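Local atomic coordinates of RahU protein (Pseudomonas aeruginosa PAO1, PDB entry 6ZC2), a protein that interacts with the membrane sphingolipid ceramide phosphorylethanolamine as a bacterial member of the aegerolysin family. Residues 3-7 and 122-126; 14-20 and 131-135; 71-76 and 87-92. All coordinates share one frame; numbering follows the deposited sequence.

Contact 3 is the most central, its centre about 7 Å from that of the chain, with seven of twelve touching residues buried and none exposed; it pairs the strands of one hairpin in the five-stranded antiparallel sheet through backbone bonds and aromatic packing. Contacts 1 and 2 lie at opposite ends, centres about 28 Å apart, partly buried with exposed residues (A4 and T123; S16 and R134). Both use strand 126-134 or the loop leading into it. Contact 1 is the start of a parallel strand pair, with an indole covered on one face by a carboxylate; contact 2 is a serine-rich turn, bonded at two points. Contacts 1 and 3 meet directly, D92 OD2 lying 3.1 Å from I125 N; contact 2 touches neither.

Contact 1: residues 3-7 and 122-126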
ATOM      1  N   TYR A   3       4.178  15.295   7.515  1.00 12.44           N
ATOM      2  CA  TYR A   3       5.091  14.270   7.028  1.00 12.07           C
ATOM      3  C   TYR A   3       5.295  13.142   8.042  1.00 12.04           C
ATOM      4  O   TYR A   3       5.635  12.021   7.645  1.00 12.82           O
ATOM      5  CB  TYR A   3       6.434  14.915   6.671  1.00 12.05           C
ATOM      6  CG  TYR A   3       6.504  15.573   5.297  1.00 11.70           C
ATOM      7  CD1 TYR A   3       5.386  15.656   4.464  1.00 11.91           C
ATOM      8  CD2 TYR A   3       7.705  16.105   4.834  1.00 11.71           C
ATOM      9  CE1 TYR A   3       5.471  16.250   3.208  1.00 11.63           C
ATOM     10  CE2 TYR A   3       7.801  16.692   3.577  1.00 11.49           C
ATOM     11  CZ  TYR A   3       6.680  16.761   2.769  1.00 11.62           C
ATOM     12  OH  TYR A   3       6.753  17.340   1.516  1.00 12.48           O
ATOM     13  N   ALA A   4       5.084  13.407   9.336  1.00 12.78           N
ATOM     14  CA  ALA A   4       5.318  12.395  10.364  1.00 14.08           C
ATOM     15  C   ALA A   4       4.319  11.244  10.308  1.00 12.88           C
ATOM     16  O   ALA A   4       4.590  10.177  10.873  1.00 14.21           O
ATOM     17  CB  ALA A   4       5.320  13.034  11.755  1.00 15.81           C
ATOM     18  N   GLU A   5       3.171  11.431   9.661  1.00 11.83           N
ATOM     19  CA  GLU A   5       2.233  10.339   9.420  1.00 11.65           C
ATOM     20  C   GLU A   5       2.549   9.760   8.045  1.00 10.44           C
ATOM     21  O   GLU A   5       2.365  10.438   7.031  1.00 11.54           O
ATOM     22  CB  GLU A   5       0.796  10.856   9.480  1.00 13.25           C
ATOM     23  CG  GLU A   5       0.370  11.348  10.868  1.00 15.75           C
ATOM     24  CD  GLU A   5       0.839  12.764  11.174  1.00 17.88           C
ATOM     25  OE1 GLU A   5       0.758  13.617  10.265  1.00 19.39           O
ATOM     26  OE2 GLU A   5       1.275  13.023  12.319  1.00 19.17           O
ATOM     27  N   TRP A   6       3.047   8.522   8.005  1.00 10.65           N
ATOM     28  CA  TRP A   6       3.445   7.918   6.740  1.00 10.13           C
ATOM     29  C   TRP A   6       3.349   6.399   6.813  1.00 10.25           C
ATOM     30  O   TRP A   6       3.431   5.795   7.891  1.00 10.69           O
ATOM     31  CB  TRP A   6       4.861   8.351   6.314  1.00 10.80           C
ATOM     32  CG  TRP A   6       5.972   7.855   7.224  1.00 10.81           C
ATOM     33  CD1 TRP A   6       6.390   8.431   8.396  1.00 11.32           C
ATOM     34  CD2 TRP A   6       6.803   6.694   7.036  1.00 10.75           C
ATOM     35  NE1 TRP A   6       7.416   7.705   8.946  1.00 12.04           N
ATOM     36  CE2 TRP A   6       7.686   6.632   8.137  1.00 11.37           C
ATOM     37  CE3 TRP A   6       6.883   5.703   6.050  1.00 10.78           C
ATOM     38  CZ2 TRP A   6       8.643   5.626   8.274  1.00 12.75           C
ATOM     39  CZ3 TRP A   6       7.833   4.697   6.193  1.00 11.50           C
ATOM     40  CH2 TRP A   6       8.705   4.671   7.296  1.00 12.22           C
ATOM     41  N   ILE A   7       3.181   5.798   5.626  1.00  9.64           N
ATOM     42  CA  ILE A   7       3.228   4.357   5.404  1.00  9.28           C
ATOM     43  C   ILE A   7       4.062   4.119   4.150  1.00  9.15           C
ATOM     44  O   ILE A   7       4.064   4.933   3.223  1.00  9.69           O
ATOM     45  CB  ILE A   7       1.800   3.763   5.239  1.00  9.81           C
ATOM     46  CG1 ILE A   7       1.833   2.225   5.161  1.00 10.50           C
ATOM     47  CG2 ILE A   7       1.101   4.359   4.009  1.00 10.50           C
ATOM     48  CD1 ILE A   7       0.460   1.574   5.101  1.00 10.94           C
ATOM     49  N   GLY A 122       1.943   3.931  16.528  1.00 25.15           N
ATOM     50  CA  GLY A 122       2.928   4.960  16.284  1.00 25.35           C
ATOM     51  C   GLY A 122       2.326   6.186  15.630  1.00 23.76           C
ATOM     52  O   GLY A 122       1.207   6.172  15.115  1.00 23.64           O
ATOM     53  N   THR A 123       3.079   7.286  15.674  1.00 21.97           N
ATOM     54  CA  THR A 123       2.737   8.430  14.838  1.00 20.28           C
ATOM     55  C   THR A 123       2.571   7.989  13.385  1.00 18.03           C
ATOM     56  O   THR A 123       1.603   8.365  12.710  1.00 18.44           O
ATOM     57  CB  THR A 123       3.827   9.495  14.964  1.00 21.60           C
ATOM     58  OG1 THR A 123       3.914   9.932  16.329  1.00 23.09           O
ATOM     59  CG2 THR A 123       3.511  10.682  14.079  1.00 21.64           C
ATOM     60  N   ASP A 124       3.489   7.152  12.908  1.00 15.49           N
ATOM     61  CA  ASP A 124       3.464   6.593  11.568  1.00 13.78           C
ATOM     62  C   ASP A 124       3.175   5.097  11.628  1.00 13.69           C
ATOM     63  O   ASP A 124       3.533   4.416  12.596  1.00 15.04           O
ATOM     64  CB  ASP A 124       4.837   6.773  10.912  1.00 14.21           C
ATOM     65  CG  ASP A 124       5.954   6.134  11.719  1.00 15.10           C
ATOM     66  OD1 ASP A 124       6.302   6.686  12.784  1.00 17.22           O
ATOM     67  OD2 ASP A 124       6.471   5.072  11.304  1.00 17.17           O
ATOM     68  N   ILE A 125       2.531   4.586  10.574  1.00 11.95           N
ATOM     69  CA  ILE A 125       2.476   3.143  10.363  1.00 11.69           C
ATOM     70  C   ILE A 125       3.862   2.607  10.036  1.00 11.70           C
ATOM     71  O   ILE A 125       4.271   1.552  10.536  1.00 12.93           O
ATOM     72  CB  ILE A 125       1.454   2.787   9.264  1.00 11.60           C
ATOM     73  CG1 ILE A 125       0.023   3.063   9.739  1.00 12.09           C
ATOM     74  CG2 ILE A 125       1.617   1.329   8.845  1.00 11.91           C
ATOM     75  CD1 ILE A 125      -1.023   2.991   8.632  1.00 12.52           C
ATOM     76  N   GLY A 126       4.599   3.316   9.181  1.00 11.13           N
ATOM     77  CA  GLY A 126       5.926   2.875   8.790  1.00 11.97           C
ATOM     78  C   GLY A 126       5.884   1.834   7.679  1.00 10.76           C
ATOM     79  O   GLY A 126       4.961   1.791   6.864  1.00 10.50           O
TER
HETATM   80  O   HOH W   1       6.625   9.424  12.519  1.00 25.70           O
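The indole of W6 lies against D124 and G126, which cover one of its faces. D124 CB stands 3.6 Å from the centroid of the five-membered ring, a CH-pi approach, and its carboxylate lies over the same face, offset toward the rim, the two planes only 1° apart. G126 CA lies over the face of the six-membered ring, 3.7 Å from its centroid. Both W6 and D124 place CG between their own backbone N and carbonyl carbon (chi1 66° and 57°), which points the two flat groups the same way and brings them together. A water donates to both A4 O and D124 OD1, at 2.8 Å from the latter, tying the carboxylate to the first segment. G126 N bonds to W6 O at 3.0 Å, nearly straight. On the buried side I7 and I125 lie side by side, I7 CG1 meeting I125 CG2 at 3.8 Å, while T123 CG2 rests on A4 O at the exposed end. K38 makes a cation-pi contact with W6. The single bridge of I7 with G126 starts the parallel pairing of strands 6-13 and 126-134, the one parallel neighbour pair in the six-stranded sheet of this aegerolysin beta sandwich.

Contact 2: residues 14-20 and 131-135; sequences SKSIGTV and TLGRF
S16 and R134 are joined by a nearly straight hydrogen bond: R134 N gives its hydrogen to S16 OG at 2.9 Å and 176°. The serine hydroxyl reaches the strand because chi1 of 64° sets OG between its own backbone N and carbonyl carbon. A second bond, S14 N to L132 O at 2.9 Å, means that two successive peptide units of strand 126-134 are gripped by the turn.

The close packing lies between these bonds and the sandwich interior. I17 lays its CD1 on the backbone of G133, 3.5 Å from G133 C. Where G133 lacks a side chain, S16 OG and S14 CB come in. Deeper in, V20 and L132 cross at about a right angle, V20 CG1 and L132 CD1 4.2 Å apart; M85 and C78 touch both, placing them between the sheets.

Towards solvent the contact thins. S16 and R134 are exposed, and R134 contributes mainly its CB, 3.7 Å from S16 O; in the conformer described, the chain beyond CB turns off at chi2 (99°) and the guanidinium lies clear of the turn. The R134 side chain also touches D80 and Y111.

The turn is braced from within. S14 O accepts from both I17 N and G18 N, adding to the hold on the loop. S14 OG accepts from S16 N at 3.1 Å, which makes an ST turn, here within the connection that carries the chain from strand 6-13 in one sheet to strand 19-27 in the other, closing one end of the beta sandwich.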
ATOM      1  N   SER A  14       5.031 -13.051  -5.737  1.00 12.60           N
ATOM      2  CA  SER A  14       5.524 -14.414  -5.816  0.72 13.30           C
ATOM      3  C   SER A  14       5.669 -14.849  -7.268  1.00 12.86           C
ATOM      4  O   SER A  14       4.980 -14.352  -8.168  1.00 14.50           O
ATOM      5  CB  SER A  14       4.553 -15.365  -5.122  0.72 13.85           C
ATOM      6  OG  SER A  14       5.012 -16.696  -5.250  0.72 13.39           O
ATOM      7  N   LYS A  15       6.578 -15.795  -7.493  1.00 15.61           N
ATOM      8  CA  LYS A  15       6.645 -16.430  -8.800  1.00 17.27           C
ATOM      9  C   LYS A  15       5.355 -17.171  -9.151  1.00 16.15           C
ATOM     10  O   LYS A  15       5.155 -17.499 -10.323  1.00 17.20           O
ATOM     11  CB  LYS A  15       7.868 -17.352  -8.893  1.00 20.60           C
ATOM     12  CG  LYS A  15       9.162 -16.578  -9.128  1.00 23.80           C
ATOM     13  CD  LYS A  15      10.326 -17.464  -9.532  0.90 27.23           C
ATOM     14  CE  LYS A  15      10.544 -17.442 -11.039  0.90 29.76           C
ATOM     15  NZ  LYS A  15      11.983 -17.560 -11.401  0.90 31.90           N
ATOM     16  N   SER A  16       4.458 -17.412  -8.186  1.00 15.16           N
ATOM     17  CA  SER A  16       3.159 -17.969  -8.547  1.00 13.74           C
ATOM     18  C   SER A  16       2.311 -17.003  -9.376  1.00 13.73           C
ATOM     19  O   SER A  16       1.318 -17.446  -9.969  1.00 14.67           O
ATOM     20  CB  SER A  16       2.387 -18.475  -7.314  1.00 13.80           C
ATOM     21  OG  SER A  16       2.067 -17.435  -6.406  1.00 13.31           O
ATOM     22  N   ILE A  17       2.684 -15.714  -9.448  1.00 13.92           N
ATOM     23  CA  ILE A  17       1.948 -14.710 -10.211  1.00 13.57           C
ATOM     24  C   ILE A  17       2.792 -14.086 -11.320  1.00 13.37           C
ATOM     25  O   ILE A  17       2.293 -13.843 -12.429  1.00 13.98           O
ATOM     26  CB  ILE A  17       1.354 -13.610  -9.304  1.00 13.38           C
ATOM     27  CG1 ILE A  17       0.474 -14.217  -8.211  1.00 14.03           C
ATOM     28  CG2 ILE A  17       0.551 -12.620 -10.140  1.00 15.40           C
ATOM     29  CD1 ILE A  17      -0.052 -13.201  -7.235  1.00 15.84           C
ATOM     30  N   GLY A  18       4.059 -13.783 -11.040  1.00 12.17           N
ATOM     31  CA  GLY A  18       4.946 -13.213 -12.046  1.00 12.29           C
ATOM     32  C   GLY A  18       4.939 -11.693 -12.159  1.00 10.72           C
ATOM     33  O   GLY A  18       5.985 -11.047 -11.993  1.00 10.99           O
ATOM     34  N   THR A  19       3.774 -11.111 -12.459  1.00 10.22           N
ATOM     35  CA  THR A  19       3.600  -9.665 -12.562  1.00  9.86           C
ATOM     36  C   THR A  19       2.293  -9.279 -11.882  1.00  8.88           C
ATOM     37  O   THR A  19       1.263  -9.926 -12.103  1.00 10.28           O
ATOM     38  CB  THR A  19       3.506  -9.231 -14.040  1.00 11.54           C
ATOM     39  OG1 THR A  19       4.674  -9.658 -14.755  1.00 13.29           O
ATOM     40  CG2 THR A  19       3.361  -7.711 -14.165  1.00 12.51           C
ATOM     41  N   VAL A  20       2.326  -8.215 -11.075  1.00  8.93           N
ATOM     42  CA  VAL A  20       1.128  -7.634 -10.475  1.00  8.53           C
ATOM     43  C   VAL A  20       0.968  -6.201 -10.973  1.00  8.39           C
ATOM     44  O   VAL A  20       1.906  -5.396 -10.884  1.00  9.44           O
ATOM     45  CB  VAL A  20       1.170  -7.685  -8.936  1.00  9.32           C
ATOM     46  CG1 VAL A  20       0.053  -6.828  -8.331  1.00 10.56           C
ATOM     47  CG2 VAL A  20       1.063  -9.133  -8.470  1.00 10.39           C
ATOM     48  N   THR A 131       3.005  -9.534   0.808  1.00  9.18           N
ATOM     49  CA  THR A 131       3.484 -10.665   0.016  1.00  9.45           C
ATOM     50  C   THR A 131       2.303 -11.329  -0.692  1.00  8.91           C
ATOM     51  O   THR A 131       1.386 -11.843  -0.037  1.00  9.98           O
ATOM     52  CB  THR A 131       4.252 -11.654   0.898  1.00 10.60           C
ATOM     53  OG1 THR A 131       5.353 -10.976   1.523  1.00 11.60           O
ATOM     54  CG2 THR A 131       4.791 -12.807   0.072  1.00 11.86           C
ATOM     55  N   LEU A 132       2.330 -11.311  -2.028  1.00  9.47           N
ATOM     56  CA  LEU A 132       1.193 -11.676  -2.870  1.00  9.53           C
ATOM     57  C   LEU A 132       1.461 -12.977  -3.613  1.00  9.60           C
ATOM     58  O   LEU A 132       2.502 -13.117  -4.268  1.00 11.24           O
ATOM     59  CB  LEU A 132       0.942 -10.574  -3.903  1.00  9.48           C
ATOM     60  CG  LEU A 132       0.565  -9.201  -3.354  1.00 10.46           C
ATOM     61  CD1 LEU A 132       0.754  -8.104  -4.409  1.00 12.27           C
ATOM     62  CD2 LEU A 132      -0.871  -9.202  -2.848  1.00 11.53           C
ATOM     63  N   GLY A 133       0.494 -13.899  -3.564  1.00  9.87           N
ATOM     64  CA  GLY A 133       0.605 -15.148  -4.292  1.00 10.77           C
ATOM     65  C   GLY A 133      -0.732 -15.669  -4.787  1.00 10.06           C
ATOM     66  O   GLY A 133      -1.803 -15.165  -4.426  1.00 10.56           O
ATOM     67  N   ARG A 134      -0.642 -16.689  -5.645  1.00 10.98           N
ATOM     68  CA  ARG A 134      -1.791 -17.399  -6.190  0.53 11.61           C
ATOM     69  C   ARG A 134      -1.887 -18.760  -5.511  1.00 11.69           C
ATOM     70  O   ARG A 134      -0.876 -19.451  -5.348  1.00 12.55           O
ATOM     71  CB  ARG A 134      -1.626 -17.587  -7.704  0.53 13.94           C
ATOM     72  CG  ARG A 134      -2.621 -18.547  -8.350  0.53 16.06           C
ATOM     73  CD  ARG A 134      -3.767 -17.799  -9.019  0.53 17.96           C
ATOM     74  NE  ARG A 134      -4.654 -18.682  -9.776  0.53 19.19           N
ATOM     75  CZ  ARG A 134      -4.592 -18.864 -11.092  0.53 21.42           C
ATOM     76  NH1 ARG A 134      -5.446 -19.686 -11.690  0.53 22.57           N
ATOM     77  NH2 ARG A 134      -3.680 -18.225 -11.815  0.53 22.89           N
ATOM     78  N   PHE A 135      -3.106 -19.150  -5.118  1.00 11.89           N
ATOM     79  CA  PHE A 135      -3.303 -20.307  -4.253  1.00 12.83           C
ATOM     80  C   PHE A 135      -4.434 -21.203  -4.740  1.00 15.03           C
ATOM     81  O   PHE A 135      -5.341 -20.772  -5.459  1.00 16.72           O
ATOM     82  CB  PHE A 135      -3.590 -19.851  -2.805  1.00 12.89           C
ATOM     83  CG  PHE A 135      -2.412 -19.195  -2.150  1.00 11.90           C
ATOM     84  CD1 PHE A 135      -2.132 -17.848  -2.366  1.00 12.44           C
ATOM     85  CD2 PHE A 135      -1.539 -19.941  -1.372  1.00 13.21           C
ATOM     86  CE1 PHE A 135      -1.019 -17.258  -1.800  1.00 13.18           C
ATOM     87  CE2 PHE A 135      -0.425 -19.353  -0.806  1.00 14.06           C
ATOM     88  CZ  PHE A 135      -0.163 -18.010  -1.025  1.00 13.76           C
TER

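Contact 3: residues 71-76 and 87-92; sequences GTQGSF and TFSWDD. With EDO (1,2-ethanediol), chain D; EDO (1,2-ethanediol), chain F.
G71 approaches D92 at the open end of the hairpin, its CA 3.3 Å from D92 O in a CA-H...O contact, while an ethanediol bonds to both G71 N and D91 OD1. T72 exchanges two backbone bonds with D92, and its OG1 accepts from W90 NE1 at 2.9 Å and 173°, the oxygen lying in the indole plane; S62 OG is a further partner of this hydroxyl. Q73, with CG anti to the backbone N and the chain extended beyond it, stacks its amide over the D91 carboxylate, the planes 23° apart and Q73 CD 3.6 Å from D91 OD1. G74 pairs with W90 in both directions, and its CA lies over the six-membered ring, 4.0 Å from the centroid. S75 faces S89 in a non-hydrogen-bonded pair, S75 CB 3.4 Å from S89 OG, while S75 OG bonds T26. F76 closes the segment with two backbone bonds to F88; F88 CB sits over the F76 ring, 4.0 Å from its centroid, and F76 CD2 meets the edge of W90 at CZ3, 3.9 Å away. The strand axes run 4.7 Å apart at 172°. T72, F76, F88 and W90 share the inward face: an antiparallel beta hairpin contributing an aromatic layer to the aegerolysin sandwich core.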
ATOM      1  N   GLY A  71      -3.378  13.167   8.382  1.00 14.38           N
ATOM      2  CA  GLY A  71      -2.429  12.107   8.066  1.00 13.78           C
ATOM      3  C   GLY A  71      -2.594  11.581   6.655  1.00 12.57           C
ATOM      4  O   GLY A  71      -2.799  12.345   5.703  1.00 12.58           O
ATOM      5  N   THR A  72      -2.488  10.259   6.512  1.00 11.73           N
ATOM      6  CA  THR A  72      -2.653   9.610   5.221  1.00 10.72           C
ATOM      7  C   THR A  72      -3.669   8.481   5.336  1.00 11.53           C
ATOM      8  O   THR A  72      -3.656   7.715   6.305  1.00 11.76           O
ATOM      9  CB  THR A  72      -1.318   9.090   4.633  1.00 11.50           C
ATOM     10  OG1 THR A  72      -1.615   8.286   3.490  1.00 11.31           O
ATOM     11  CG2 THR A  72      -0.518   8.252   5.642  1.00 12.25           C
ATOM     12  N   GLN A  73      -4.548   8.388   4.336  1.00 11.24           N
ATOM     13  CA  GLN A  73      -5.570   7.350   4.264  1.00 11.43           C
ATOM     14  C   GLN A  73      -5.884   7.110   2.794  1.00 10.32           C
ATOM     15  O   GLN A  73      -6.154   8.068   2.062  1.00 11.78           O
ATOM     16  CB  GLN A  73      -6.838   7.792   5.002  1.00 12.98           C
ATOM     17  CG  GLN A  73      -7.949   6.760   4.965  1.00 14.84           C
ATOM     18  CD  GLN A  73      -9.175   7.201   5.728  1.00 17.82           C
ATOM     19  OE1 GLN A  73      -9.438   8.396   5.857  1.00 20.22           O
ATOM     20  NE2 GLN A  73      -9.926   6.241   6.255  1.00 19.73           N
ATOM     21  N   GLY A  74      -5.848   5.851   2.367  1.00 10.42           N
ATOM     22  CA  GLY A  74      -6.079   5.559   0.962  1.00 10.49           C
ATOM     23  C   GLY A  74      -6.066   4.070   0.690  1.00  9.89           C
ATOM     24  O   GLY A  74      -6.138   3.250   1.609  1.00 10.42           O
ATOM     25  N   SER A  75      -5.978   3.730  -0.598  1.00  9.61           N
ATOM     26  CA  SER A  75      -5.995   2.332  -1.018  1.00  9.41           C
ATOM     27  C   SER A  75      -5.396   2.184  -2.411  1.00  9.74           C
ATOM     28  O   SER A  75      -5.248   3.161  -3.153  1.00 10.60           O
ATOM     29  CB  SER A  75      -7.417   1.768  -1.024  1.00 11.82           C
ATOM     30  OG  SER A  75      -8.199   2.393  -2.020  1.00 14.43           O
ATOM     31  N   PHE A  76      -5.070   0.937  -2.760  1.00  9.39           N
ATOM     32  CA  PHE A  76      -4.757   0.561  -4.134  1.00  9.16           C
ATOM     33  C   PHE A  76      -5.196  -0.883  -4.364  1.00  9.05           C
ATOM     34  O   PHE A  76      -5.273  -1.682  -3.424  1.00  9.53           O
ATOM     35  CB  PHE A  76      -3.275   0.770  -4.521  1.00  9.76           C
ATOM     36  CG  PHE A  76      -2.294  -0.023  -3.687  1.00  9.68           C
ATOM     37  CD1 PHE A  76      -1.962  -1.337  -4.016  1.00  9.87           C
ATOM     38  CD2 PHE A  76      -1.685   0.561  -2.581  1.00 10.21           C
ATOM     39  CE1 PHE A  76      -1.054  -2.059  -3.238  1.00 10.60           C
ATOM     40  CE2 PHE A  76      -0.785  -0.152  -1.805  1.00 10.94           C
ATOM     41  CZ  PHE A  76      -0.466  -1.461  -2.134  1.00 11.06           C
ATOM     42  N   THR A  87      -7.467  -5.685  -2.557  1.00  8.68           N
ATOM     43  CA  THR A  87      -7.296  -4.261  -2.269  1.00  8.76           C
ATOM     44  C   THR A  87      -6.503  -4.082  -0.981  1.00  8.49           C
ATOM     45  O   THR A  87      -6.841  -4.690   0.042  1.00  9.31           O
ATOM     46  CB  THR A  87      -8.661  -3.573  -2.106  1.00  9.92           C
ATOM     47  OG1 THR A  87      -9.414  -3.717  -3.315  1.00 11.21           O
ATOM     48  CG2 THR A  87      -8.499  -2.089  -1.756  1.00 10.84           C
ATOM     49  N   PHE A  88      -5.464  -3.243  -1.025  1.00  8.77           N
ATOM     50  CA  PHE A  88      -4.733  -2.831   0.171  1.00  8.95           C
ATOM     51  C   PHE A  88      -5.206  -1.440   0.595  1.00  8.97           C
ATOM     52  O   PHE A  88      -5.242  -0.526  -0.233  1.00 10.08           O
ATOM     53  CB  PHE A  88      -3.220  -2.806  -0.077  1.00  9.56           C
ATOM     54  CG  PHE A  88      -2.429  -2.554   1.176  1.00  9.35           C
ATOM     55  CD1 PHE A  88      -2.064  -3.598   2.008  1.00 10.31           C
ATOM     56  CD2 PHE A  88      -2.105  -1.260   1.561  1.00  9.73           C
ATOM     57  CE1 PHE A  88      -1.371  -3.366   3.184  1.00 11.21           C
ATOM     58  CE2 PHE A  88      -1.423  -1.024   2.742  1.00 10.12           C
ATOM     59  CZ  PHE A  88      -1.058  -2.075   3.554  1.00 11.41           C
ATOM     60  N   SER A  89      -5.548  -1.276   1.879  1.00  9.09           N
ATOM     61  CA  SER A  89      -6.059  -0.017   2.413  0.57 10.25           C
ATOM     62  C   SER A  89      -5.354   0.306   3.724  1.00  9.96           C
ATOM     63  O   SER A  89      -4.895  -0.593   4.429  1.00 10.89           O
ATOM     64  CB  SER A  89      -7.572  -0.094   2.690  0.57 12.44           C
ATOM     65  OG  SER A  89      -8.314  -0.279   1.501  0.57 15.05           O
ATOM     66  N   TRP A  90      -5.300   1.598   4.070  1.00 10.14           N
ATOM     67  CA  TRP A  90      -4.659   2.022   5.316  1.00 10.28           C
ATOM     68  C   TRP A  90      -5.274   3.324   5.819  1.00 11.14           C
ATOM     69  O   TRP A  90      -5.878   4.093   5.060  1.00 11.37           O
ATOM     70  CB  TRP A  90      -3.134   2.219   5.157  1.00 10.46           C
ATOM     71  CG  TRP A  90      -2.810   3.388   4.261  1.00  9.91           C
ATOM     72  CD1 TRP A  90      -2.596   4.690   4.640  1.00 11.04           C
ATOM     73  CD2 TRP A  90      -2.732   3.371   2.828  1.00  9.73           C
ATOM     74  NE1 TRP A  90      -2.381   5.474   3.531  1.00 10.68           N
ATOM     75  CE2 TRP A  90      -2.462   4.691   2.409  1.00  9.94           C
ATOM     76  CE3 TRP A  90      -2.863   2.365   1.861  1.00  9.74           C
ATOM     77  CZ2 TRP A  90      -2.312   5.029   1.067  1.00 10.73           C
ATOM     78  CZ3 TRP A  90      -2.721   2.706   0.530  1.00 10.53           C
ATOM     79  CH2 TRP A  90      -2.453   4.026   0.145  1.00 10.96           C
ATOM     80  N   ASP A  91      -5.067   3.579   7.114  1.00 11.86           N
ATOM     81  CA  ASP A  91      -5.496   4.818   7.758  1.00 13.07           C
ATOM     82  C   ASP A  91      -4.507   5.145   8.869  1.00 12.96           C
ATOM     83  O   ASP A  91      -4.360   4.365   9.816  1.00 13.91           O
ATOM     84  CB  ASP A  91      -6.909   4.667   8.324  1.00 14.30           C
ATOM     85  CG  ASP A  91      -7.380   5.913   9.040  0.90 16.03           C
ATOM     86  OD1 ASP A  91      -7.041   7.026   8.583  0.90 15.89           O
ATOM     87  OD2 ASP A  91      -8.094   5.779  10.056  0.90 18.70           O
ATOM     88  N   ASP A  92      -3.834   6.293   8.746  1.00 12.94           N
ATOM     89  CA  ASP A  92      -2.818   6.764   9.692  1.00 13.23           C
ATOM     90  C   ASP A  92      -3.223   8.177  10.094  1.00 13.56           C
ATOM     91  O   ASP A  92      -2.795   9.156   9.463  1.00 13.46           O
ATOM     92  CB  ASP A  92      -1.441   6.746   9.020  1.00 13.76           C
ATOM     93  CG  ASP A  92      -0.300   7.139   9.952  1.00 13.43           C
ATOM     94  OD1 ASP A  92      -0.556   7.553  11.107  1.00 15.36           O
ATOM     95  OD2 ASP A  92       0.866   7.033   9.507  1.00 14.44           O
TER
HETATM   96  C1  EDO D 203      -6.583  11.736   8.154  0.90 20.03           C
HETATM   97  O1  EDO D 203      -5.770  12.193   9.234  0.85 16.93           O
HETATM   98  C2  EDO D 203      -6.507  10.214   8.097  0.95 18.87           C
HETATM   99  O2  EDO D 203      -7.237   9.637   9.188  0.95 18.84           O
HETATM  100  C1  EDO F 205     -11.265  -7.134  -2.642  1.00 19.00           C
HETATM  101  O1  EDO F 205     -11.988  -7.343  -3.864  1.00 25.45           O
HETATM  102  C2  EDO F 205     -11.901  -5.987  -1.868  1.00 42.58           C
HETATM  103  O2  EDO F 205     -11.966  -4.826  -2.705  1.00 26.79           O
HETATM  104  O   HOH W   2      -9.137   3.267   5.854  1.00 33.24           O